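SusD superfamily protein (Bacteroides thetaiotaomicron, PDB 3MCX) is of unknown function but, as a SusD-family outer-membrane protein, probably takes part in binding glycans for uptake; it carries zinc ions in the crystal. Local coordinates at residues Tyr176-Leu190 with Tyr201-Met215. Numbering follows the deposited sequence.
Sequences YEQVVSDMSNALSGL and YWAAQALLSRVYLNM. With ZN (zinc ion), chain B.
The Tyr176 ring meets Val211 O at its edge, CE2 to O 3.7 Å, while selenomethionine Met215 lies obliquely beside it as a Met-aromatic contact, SE 5.0 Å from the ring centroid. The Tyr201 ring turns an edge to Leu187 O, in its plane, and takes Leu187 CB at CE2. Water 1 sits in the plane of the Tyr212 ring, 2.7 Å from Tyr212 OH, and donates to Ser184 OG, bridging the two helices; Ser184 OG in turn bonds Val180 O from the face opposite Ser184 N. Val180 CG1 abuts Tyr212 OH at 3.3 Å. Val211 is a knob in the hole formed by Tyr176, Val179, Val180 and selenomethionine Met183. The extended Met183 chain (chi2 -170°) carries SE past Leu208 to Leu207 CB, 4.0 Å away. Ala204 CB is packed tightly against Leu190 CD1 at 3.4 Å. At Tyr176 an alanine would probably open a gap beside Val211 and leave the Met215 selenium without its aromatic neighbour. Segments 176-186 and 201-214 run antiparallel at 156°, their axes 9.8 Å apart at closest approach, as a helical hairpin of the kind found in the TPR-like SusD scaffold. Helix 115-140 flanks the first, with Arg129 salt-bridged to Asp182; helices 218-231 and 356-370 pack on the second, where Asp227 accepts from Tyr201 OH and Gln205 NE2 and Glu358 pairs with Arg210.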
ATOM      1  N   TYR A 176      -5.541 -12.471   9.589  1.00  7.00           N
ATOM      2  CA  TYR A 176      -5.025 -12.953   8.297  1.00  6.27           C
ATOM      3  C   TYR A 176      -5.839 -14.139   7.737  1.00  6.40           C
ATOM      4  O   TYR A 176      -6.059 -14.232   6.534  1.00  6.20           O
ATOM      5  CB  TYR A 176      -3.535 -13.302   8.366  1.00  6.58           C
ATOM      6  CG  TYR A 176      -2.557 -12.171   8.118  1.00  7.73           C
ATOM      7  CD1 TYR A 176      -2.227 -11.256   9.104  1.00  8.60           C
ATOM      8  CD2 TYR A 176      -1.913 -12.068   6.904  1.00  9.64           C
ATOM      9  CE1 TYR A 176      -1.299 -10.242   8.872  1.00  8.20           C
ATOM     10  CE2 TYR A 176      -0.986 -11.060   6.663  1.00  8.80           C
ATOM     11  CZ  TYR A 176      -0.665 -10.175   7.662  1.00  8.89           C
ATOM     12  OH  TYR A 176       0.278  -9.194   7.409  1.00  8.64           O
ATOM     13  N   GLU A 177      -6.268 -15.041   8.601  1.00  5.58           N
ATOM     14  CA  GLU A 177      -7.121 -16.169   8.149  1.00  6.37           C
ATOM     15  C   GLU A 177      -8.363 -15.629   7.457  1.00  6.92           C
ATOM     16  O   GLU A 177      -8.758 -16.120   6.410  1.00  6.43           O
ATOM     17  CB  GLU A 177      -7.563 -17.038   9.291  1.00  6.34           C
ATOM     18  CG  GLU A 177      -6.525 -17.942   9.833  1.00  7.93           C
ATOM     19  CD  GLU A 177      -7.078 -18.740  11.005  1.00  8.64           C
ATOM     20  OE1 GLU A 177      -8.087 -18.296  11.640  1.00  8.12           O
ATOM     21  OE2 GLU A 177      -6.517 -19.833  11.267  1.00  9.85           O
ATOM     22  N   GLN A 178      -8.966 -14.597   8.035  1.00  6.21           N
ATOM     23  CA  GLN A 178     -10.198 -14.035   7.434  1.00  6.47           C
ATOM     24  C   GLN A 178      -9.904 -13.308   6.122  1.00  6.56           C
ATOM     25  O   GLN A 178     -10.710 -13.433   5.174  1.00  6.95           O
ATOM     26  CB  GLN A 178     -10.906 -13.111   8.430  1.00  6.83           C
ATOM     27  CG  GLN A 178     -12.265 -12.630   7.978  1.00  7.02           C
ATOM     28  CD  GLN A 178     -13.253 -13.746   7.846  1.00  8.28           C
ATOM     29  OE1 GLN A 178     -13.522 -14.478   8.806  1.00  9.55           O
ATOM     30  NE2 GLN A 178     -13.829 -13.889   6.652  1.00 11.67           N
ATOM     31  N   VAL A 179      -8.758 -12.606   6.064  1.00  6.10           N
ATOM     32  CA  VAL A 179      -8.358 -11.944   4.841  1.00  6.86           C
ATOM     33  C   VAL A 179      -8.206 -12.947   3.704  1.00  6.88           C
ATOM     34  O   VAL A 179      -8.745 -12.769   2.604  1.00  6.61           O
ATOM     35  CB  VAL A 179      -7.039 -11.225   5.024  1.00  6.72           C
ATOM     36  CG1 VAL A 179      -6.496 -10.715   3.662  1.00  7.52           C
ATOM     37  CG2 VAL A 179      -7.197 -10.070   6.059  1.00  7.47           C
ATOM     38  N   VAL A 180      -7.436 -13.999   3.985  1.00  7.40           N
ATOM     39  CA  VAL A 180      -7.181 -15.058   3.008  1.00  7.21           C
ATOM     40  C   VAL A 180      -8.478 -15.742   2.581  1.00  7.33           C
ATOM     41  O   VAL A 180      -8.703 -15.979   1.389  1.00  8.26           O
ATOM     42  CB  VAL A 180      -6.152 -16.078   3.557  1.00  7.68           C
ATOM     43  CG1 VAL A 180      -6.059 -17.317   2.642  1.00  7.06           C
ATOM     44  CG2 VAL A 180      -4.737 -15.392   3.682  1.00  7.53           C
ATOM     45  N   SER A 181      -9.348 -16.029   3.529  1.00  6.73           N
ATOM     46  CA  SER A 181     -10.635 -16.628   3.217  0.50  6.72           C
ATOM     47  C   SER A 181     -11.456 -15.750   2.252  1.00  6.71           C
ATOM     48  O   SER A 181     -12.005 -16.230   1.241  1.00  6.83           O
ATOM     49  CB  SER A 181     -11.414 -16.839   4.515  0.50  6.79           C
ATOM     50  OG  SER A 181     -12.677 -17.437   4.296  0.50  8.27           O
ATOM     51  N   ASP A 182     -11.584 -14.477   2.585  1.00  6.89           N
ATOM     52  CA  ASP A 182     -12.381 -13.557   1.762  1.00  7.13           C
ATOM     53  C   ASP A 182     -11.842 -13.463   0.342  1.00  7.72           C
ATOM     54  O   ASP A 182     -12.581 -13.573  -0.625  1.00  7.71           O
ATOM     55  CB  ASP A 182     -12.439 -12.175   2.385  1.00  7.14           C
ATOM     56  CG  ASP A 182     -13.322 -12.111   3.628  1.00  7.70           C
ATOM     57  OD1 ASP A 182     -13.987 -13.096   3.958  1.00  9.92           O
ATOM     58  OD2 ASP A 182     -13.358 -11.010   4.242  1.00  8.74           O
HETATM   59  N   MSE A 183     -10.542 -13.296   0.208  1.00  7.48           N
HETATM   60  CA  MSE A 183      -9.976 -13.120  -1.131  1.00  7.71           C
HETATM   61  C   MSE A 183     -10.047 -14.416  -1.911  1.00  7.69           C
HETATM   62  O   MSE A 183     -10.354 -14.390  -3.120  1.00  8.97           O
HETATM   63  CB  MSE A 183      -8.553 -12.626  -1.054  1.00  7.20           C
HETATM   64  CG  MSE A 183      -8.362 -11.279  -0.389  1.00  8.49           C
HETATM   65 SE   MSE A 183      -6.536 -10.660  -0.651  0.75  7.39          SE
HETATM   66  CE  MSE A 183      -6.755  -8.949   0.197  1.00  8.36           C
ATOM     67  N   SER A 184      -9.785 -15.541  -1.248  1.00  7.41           N
ATOM     68  CA  SER A 184      -9.808 -16.843  -1.909  1.00  7.90           C
ATOM     69  C   SER A 184     -11.220 -17.250  -2.330  1.00  7.68           C
ATOM     70  O   SER A 184     -11.429 -17.781  -3.438  1.00  7.72           O
ATOM     71  CB  SER A 184      -9.223 -17.920  -0.975  1.00  8.15           C
ATOM     72  OG  SER A 184      -7.877 -17.587  -0.626  1.00 11.07           O
ATOM     73  N   ASN A 185     -12.184 -17.040  -1.440  1.00  6.90           N
ATOM     74  CA  ASN A 185     -13.588 -17.374  -1.709  1.00  7.18           C
ATOM     75  C   ASN A 185     -14.168 -16.495  -2.825  1.00  7.28           C
ATOM     76  O   ASN A 185     -15.102 -16.925  -3.511  1.00  7.58           O
ATOM     77  CB  ASN A 185     -14.442 -17.271  -0.445  1.00  7.62           C
ATOM     78  CG  ASN A 185     -14.160 -18.386   0.554  1.00 10.87           C
ATOM     79  OD1 ASN A 185     -13.827 -19.492   0.157  1.00 16.69           O
ATOM     80  ND2 ASN A 185     -14.352 -18.109   1.850  1.00 13.44           N
ATOM     81  N   ALA A 186     -13.602 -15.310  -3.007  1.00  6.93           N
ATOM     82  CA  ALA A 186     -13.997 -14.400  -4.083  1.00  7.79           C
ATOM     83  C   ALA A 186     -13.577 -14.863  -5.474  1.00  7.97           C
ATOM     84  O   ALA A 186     -14.250 -14.574  -6.447  1.00  7.24           O
ATOM     85  CB  ALA A 186     -13.400 -13.014  -3.832  1.00  7.08           C
ATOM     86  N   LEU A 187     -12.474 -15.591  -5.594  1.00  7.95           N
ATOM     87  CA  LEU A 187     -11.807 -15.723  -6.902  1.00  8.13           C
ATOM     88  C   LEU A 187     -12.690 -16.232  -8.046  1.00  7.46           C
ATOM     89  O   LEU A 187     -12.663 -15.673  -9.151  1.00  7.74           O
ATOM     90  CB  LEU A 187     -10.561 -16.627  -6.793  1.00  8.10           C
ATOM     91  CG  LEU A 187      -9.417 -16.174  -5.910  1.00  8.87           C
ATOM     92  CD1 LEU A 187      -8.401 -17.297  -5.855  1.00  9.31           C
ATOM     93  CD2 LEU A 187      -8.794 -14.877  -6.448  1.00  9.02           C
ATOM     94  N   SER A 188     -13.462 -17.269  -7.791  1.00  7.90           N
ATOM     95  CA  SER A 188     -14.228 -17.888  -8.881  1.00  8.23           C
ATOM     96  C   SER A 188     -15.351 -16.993  -9.437  1.00  8.51           C
ATOM     97  O   SER A 188     -15.816 -17.194 -10.560  1.00  9.29           O
ATOM     98  CB  SER A 188     -14.761 -19.258  -8.465  1.00  9.43           C
ATOM     99  OG  SER A 188     -15.693 -19.134  -7.417  1.00 13.08           O
ATOM    100  N   GLY A 189     -15.789 -16.013  -8.659  1.00  7.76           N
ATOM    101  CA  GLY A 189     -16.801 -15.070  -9.107  1.00  7.15           C
ATOM    102  C   GLY A 189     -16.299 -13.818  -9.791  1.00  7.33           C
ATOM    103  O   GLY A 189     -17.104 -13.096 -10.365  1.00  7.95           O
ATOM    104  N   LEU A 190     -14.995 -13.548  -9.731  1.00  6.73           N
ATOM    105  CA  LEU A 190     -14.412 -12.309 -10.290  1.00  6.84           C
ATOM    106  C   LEU A 190     -14.237 -12.421 -11.806  1.00  6.80           C
ATOM    107  O   LEU A 190     -14.099 -13.522 -12.363  1.00  7.90           O
ATOM    108  CB  LEU A 190     -13.056 -12.049  -9.656  1.00  6.39           C
ATOM    109  CG  LEU A 190     -13.037 -11.811  -8.139  1.00  6.84           C
ATOM    110  CD1 LEU A 190     -11.614 -11.795  -7.601  1.00  5.65           C
ATOM    111  CD2 LEU A 190     -13.694 -10.502  -7.815  1.00  8.50           C
ATOM    112  N   TYR A 201      -9.900 -11.090 -11.150  1.00  6.93           N
ATOM    113  CA  TYR A 201      -9.206 -12.277 -10.656  1.00  6.99           C
ATOM    114  C   TYR A 201      -7.707 -12.002 -10.477  1.00  6.61           C
ATOM    115  O   TYR A 201      -7.111 -12.423  -9.478  1.00  7.63           O
ATOM    116  CB  TYR A 201      -9.461 -13.467 -11.614  1.00  6.49           C
ATOM    117  CG  TYR A 201      -8.669 -14.703 -11.287  1.00  7.14           C
ATOM    118  CD1 TYR A 201      -7.401 -14.905 -11.809  1.00  7.79           C
ATOM    119  CD2 TYR A 201      -9.198 -15.677 -10.431  1.00  8.27           C
ATOM    120  CE1 TYR A 201      -6.684 -16.061 -11.495  1.00  5.01           C
ATOM    121  CE2 TYR A 201      -8.497 -16.824 -10.128  1.00  8.42           C
ATOM    122  CZ  TYR A 201      -7.250 -17.003 -10.652  1.00  7.97           C
ATOM    123  OH  TYR A 201      -6.578 -18.137 -10.321  1.00  7.94           O
ATOM    124  N   TRP A 202      -7.124 -11.337 -11.470  1.00  6.21           N
ATOM    125  CA  TRP A 202      -5.679 -11.063 -11.485  1.00  6.31           C
ATOM    126  C   TRP A 202      -5.286 -10.155 -10.330  1.00  7.35           C
ATOM    127  O   TRP A 202      -4.274 -10.412  -9.667  1.00  6.97           O
ATOM    128  CB  TRP A 202      -5.246 -10.521 -12.862  1.00  6.16           C
ATOM    129  CG  TRP A 202      -5.766 -11.412 -13.930  1.00  6.61           C
ATOM    130  CD1 TRP A 202      -6.784 -11.149 -14.799  1.00  7.16           C
ATOM    131  CD2 TRP A 202      -5.393 -12.777 -14.148  1.00  6.81           C
ATOM    132  NE1 TRP A 202      -7.029 -12.238 -15.569  1.00  7.95           N
ATOM    133  CE2 TRP A 202      -6.214 -13.269 -15.177  1.00  6.62           C
ATOM    134  CE3 TRP A 202      -4.444 -13.632 -13.576  1.00  6.31           C
ATOM    135  CZ2 TRP A 202      -6.115 -14.579 -15.663  1.00  7.07           C
ATOM    136  CZ3 TRP A 202      -4.334 -14.917 -14.058  1.00  7.99           C
ATOM    137  CH2 TRP A 202      -5.180 -15.391 -15.080  1.00  7.33           C
ATOM    138  N   ALA A 203      -6.077  -9.115 -10.077  1.00  6.74           N
ATOM    139  CA  ALA A 203      -5.848  -8.227  -8.948  1.00  7.63           C
ATOM    140  C   ALA A 203      -5.916  -8.998  -7.625  1.00  7.61           C
ATOM    141  O   ALA A 203      -5.118  -8.784  -6.713  1.00  7.91           O
ATOM    142  CB  ALA A 203      -6.891  -7.103  -8.928  1.00  8.63           C
ATOM    143  N   ALA A 204      -6.932  -9.837  -7.494  1.00  7.90           N
ATOM    144  CA  ALA A 204      -7.109 -10.596  -6.265  1.00  7.57           C
ATOM    145  C   ALA A 204      -5.960 -11.585  -5.992  1.00  7.65           C
ATOM    146  O   ALA A 204      -5.485 -11.692  -4.863  1.00  7.81           O
ATOM    147  CB  ALA A 204      -8.488 -11.323  -6.243  1.00  7.55           C
ATOM    148  N   GLN A 205      -5.488 -12.278  -7.015  1.00  7.33           N
ATOM    149  CA  GLN A 205      -4.333 -13.155  -6.830  1.00  7.69           C
ATOM    150  C   GLN A 205      -3.085 -12.332  -6.523  1.00  7.90           C
ATOM    151  O   GLN A 205      -2.284 -12.754  -5.694  1.00  8.53           O
ATOM    152  CB  GLN A 205      -4.111 -14.045  -8.064  1.00  7.94           C
ATOM    153  CG  GLN A 205      -5.007 -15.259  -8.142  1.00  8.33           C
ATOM    154  CD  GLN A 205      -4.566 -16.348  -7.154  1.00  9.66           C
ATOM    155  OE1 GLN A 205      -4.665 -16.174  -5.946  1.00 10.32           O
ATOM    156  NE2 GLN A 205      -4.052 -17.446  -7.674  1.00  8.68           N
ATOM    157  N   ALA A 206      -2.925 -11.175  -7.161  1.00  8.24           N
ATOM    158  CA  ALA A 206      -1.802 -10.275  -6.875  1.00  7.68           C
ATOM    159  C   ALA A 206      -1.845  -9.848  -5.411  1.00  7.95           C
ATOM    160  O   ALA A 206      -0.840  -9.921  -4.697  1.00  7.43           O
ATOM    161  CB  ALA A 206      -1.847  -9.035  -7.799  1.00  8.48           C
ATOM    162  N   LEU A 207      -3.018  -9.440  -4.940  1.00  7.34           N
ATOM    163  CA  LEU A 207      -3.142  -9.037  -3.536  1.00  7.62           C
ATOM    164  C   LEU A 207      -2.887 -10.217  -2.593  1.00  7.31           C
ATOM    165  O   LEU A 207      -2.222 -10.061  -1.549  1.00  7.18           O
ATOM    166  CB  LEU A 207      -4.525  -8.450  -3.248  1.00  7.02           C
ATOM    167  CG  LEU A 207      -4.787  -7.098  -3.911  1.00  8.29           C
ATOM    168  CD1 LEU A 207      -6.307  -6.787  -3.828  1.00  8.62           C
ATOM    169  CD2 LEU A 207      -3.874  -5.983  -3.295  1.00  8.89           C
ATOM    170  N   LEU A 208      -3.371 -11.405  -2.951  1.00  6.88           N
ATOM    171  CA  LEU A 208      -3.055 -12.584  -2.159  1.00  7.19           C
ATOM    172  C   LEU A 208      -1.546 -12.840  -2.093  1.00  7.31           C
ATOM    173  O   LEU A 208      -1.043 -13.261  -1.053  1.00  7.69           O
ATOM    174  CB  LEU A 208      -3.802 -13.817  -2.679  1.00  7.01           C
ATOM    175  CG  LEU A 208      -5.227 -13.990  -2.128  1.00  5.29           C
ATOM    176  CD1 LEU A 208      -6.021 -14.994  -3.030  1.00  5.62           C
ATOM    177  CD2 LEU A 208      -5.178 -14.473  -0.673  1.00  8.29           C
ATOM    178  N   SER A 209      -0.808 -12.570  -3.169  1.00  7.57           N
ATOM    179  CA  SER A 209       0.659 -12.734  -3.097  1.00  7.15           C
ATOM    180  C   SER A 209       1.270 -11.812  -2.054  1.00  7.38           C
ATOM    181  O   SER A 209       2.197 -12.218  -1.334  1.00  7.79           O
ATOM    182  CB  SER A 209       1.365 -12.615  -4.459  1.00  6.68           C
ATOM    183  OG  SER A 209       1.464 -11.277  -4.914  1.00  7.25           O
ATOM    184  N   ARG A 210       0.763 -10.585  -1.952  1.00  6.96           N
ATOM    185  CA  ARG A 210       1.206  -9.653  -0.942  1.00  7.31           C
ATOM    186  C   ARG A 210       0.852 -10.145   0.442  1.00  7.49           C
ATOM    187  O   ARG A 210       1.662 -10.074   1.346  1.00  7.78           O
ATOM    188  CB  ARG A 210       0.572  -8.287  -1.221  1.00  7.48           C
ATOM    189  CG  ARG A 210       0.934  -7.203  -0.196  1.00  7.35           C
ATOM    190  CD  ARG A 210       0.125  -5.946  -0.379  1.00  7.45           C
ATOM    191  NE  ARG A 210       0.424  -5.235  -1.612  1.00  8.15           N
ATOM    192  CZ  ARG A 210      -0.265  -4.187  -2.063  1.00  8.77           C
ATOM    193  NH1 ARG A 210      -1.330  -3.755  -1.419  1.00  9.26           N
ATOM    194  NH2 ARG A 210       0.121  -3.564  -3.158  1.00 10.15           N
ATOM    195  N   VAL A 211      -0.403 -10.573   0.621  1.00  7.40           N
ATOM    196  CA  VAL A 211      -0.837 -11.063   1.924  1.00  7.14           C
ATOM    197  C   VAL A 211      -0.004 -12.265   2.405  1.00  7.19           C
ATOM    198  O   VAL A 211       0.536 -12.276   3.527  1.00  7.69           O
ATOM    199  CB  VAL A 211      -2.370 -11.371   1.920  1.00  7.52           C
ATOM    200  CG1 VAL A 211      -2.809 -12.054   3.201  1.00  7.22           C
ATOM    201  CG2 VAL A 211      -3.152 -10.098   1.649  1.00  7.78           C
ATOM    202  N   TYR A 212       0.075 -13.292   1.565  1.00  7.36           N
ATOM    203  CA  TYR A 212       0.828 -14.501   1.920  1.00  7.13           C
ATOM    204  C   TYR A 212       2.301 -14.186   2.203  1.00  8.08           C
ATOM    205  O   TYR A 212       2.907 -14.736   3.124  1.00  7.89           O
ATOM    206  CB  TYR A 212       0.715 -15.506   0.792  1.00  6.68           C
ATOM    207  CG  TYR A 212      -0.579 -16.295   0.702  1.00  7.65           C
ATOM    208  CD1 TYR A 212      -1.132 -16.925   1.817  1.00  7.88           C
ATOM    209  CD2 TYR A 212      -1.234 -16.443  -0.533  1.00  8.92           C
ATOM    210  CE1 TYR A 212      -2.302 -17.694   1.704  1.00 10.43           C
ATOM    211  CE2 TYR A 212      -2.386 -17.216  -0.646  1.00  8.42           C
ATOM    212  CZ  TYR A 212      -2.925 -17.824   0.463  1.00 10.52           C
ATOM    213  OH  TYR A 212      -4.072 -18.596   0.335  1.00  9.98           O
ATOM    214  N   LEU A 213       2.903 -13.311   1.409  1.00  7.51           N
ATOM    215  CA  LEU A 213       4.320 -12.966   1.595  1.00  7.91           C
ATOM    216  C   LEU A 213       4.526 -12.402   3.013  1.00  7.56           C
ATOM    217  O   LEU A 213       5.478 -12.763   3.701  1.00  7.72           O
ATOM    218  CB  LEU A 213       4.792 -11.957   0.517  1.00  7.87           C
ATOM    219  CG  LEU A 213       6.282 -11.599   0.510  1.00  8.78           C
ATOM    220  CD1 LEU A 213       7.239 -12.797   0.335  1.00 11.83           C
ATOM    221  CD2 LEU A 213       6.518 -10.522  -0.559  1.00 11.34           C
ATOM    222  N   ASN A 214       3.627 -11.533   3.454  1.00  7.18           N
ATOM    223  CA  ASN A 214       3.731 -10.886   4.787  1.00  7.62           C
ATOM    224  C   ASN A 214       3.326 -11.837   5.913  1.00  8.23           C
ATOM    225  O   ASN A 214       3.561 -11.550   7.082  1.00  7.60           O
ATOM    226  CB  ASN A 214       2.950  -9.568   4.797  1.00  7.49           C
ATOM    227  CG  ASN A 214       3.710  -8.475   4.119  1.00  7.87           C
ATOM    228  OD1 ASN A 214       4.740  -8.023   4.656  1.00  8.55           O
ATOM    229  ND2 ASN A 214       3.272  -8.090   2.909  1.00  8.41           N
HETATM  230  N   MSE A 215       2.781 -12.998   5.564  1.00  8.13           N
HETATM  231  CA  MSE A 215       2.587 -14.081   6.540  1.00  8.86           C
HETATM  232  C   MSE A 215       3.769 -15.032   6.560  1.00  9.26           C
HETATM  233  O   MSE A 215       3.773 -15.993   7.364  1.00 11.35           O
HETATM  234  CB  MSE A 215       1.399 -14.951   6.180  1.00 10.66           C
HETATM  235  CG  MSE A 215       0.102 -14.335   6.288  1.00 11.07           C
HETATM  236 SE   MSE A 215      -1.276 -15.568   5.665  0.75 10.15          SE
HETATM  237  CE  MSE A 215      -1.445 -16.554   6.809  1.00  6.03           C
TER
HETATM  238 ZN    ZN B   1      -8.929 -19.234  13.083  0.80 12.14          ZN
HETATM  239  O   HOH W   1      -5.591 -18.648  -1.862  1.00 10.92           O
HETATM  240  O   HOH W   2     -10.131 -17.676  13.403  1.00  8.09           O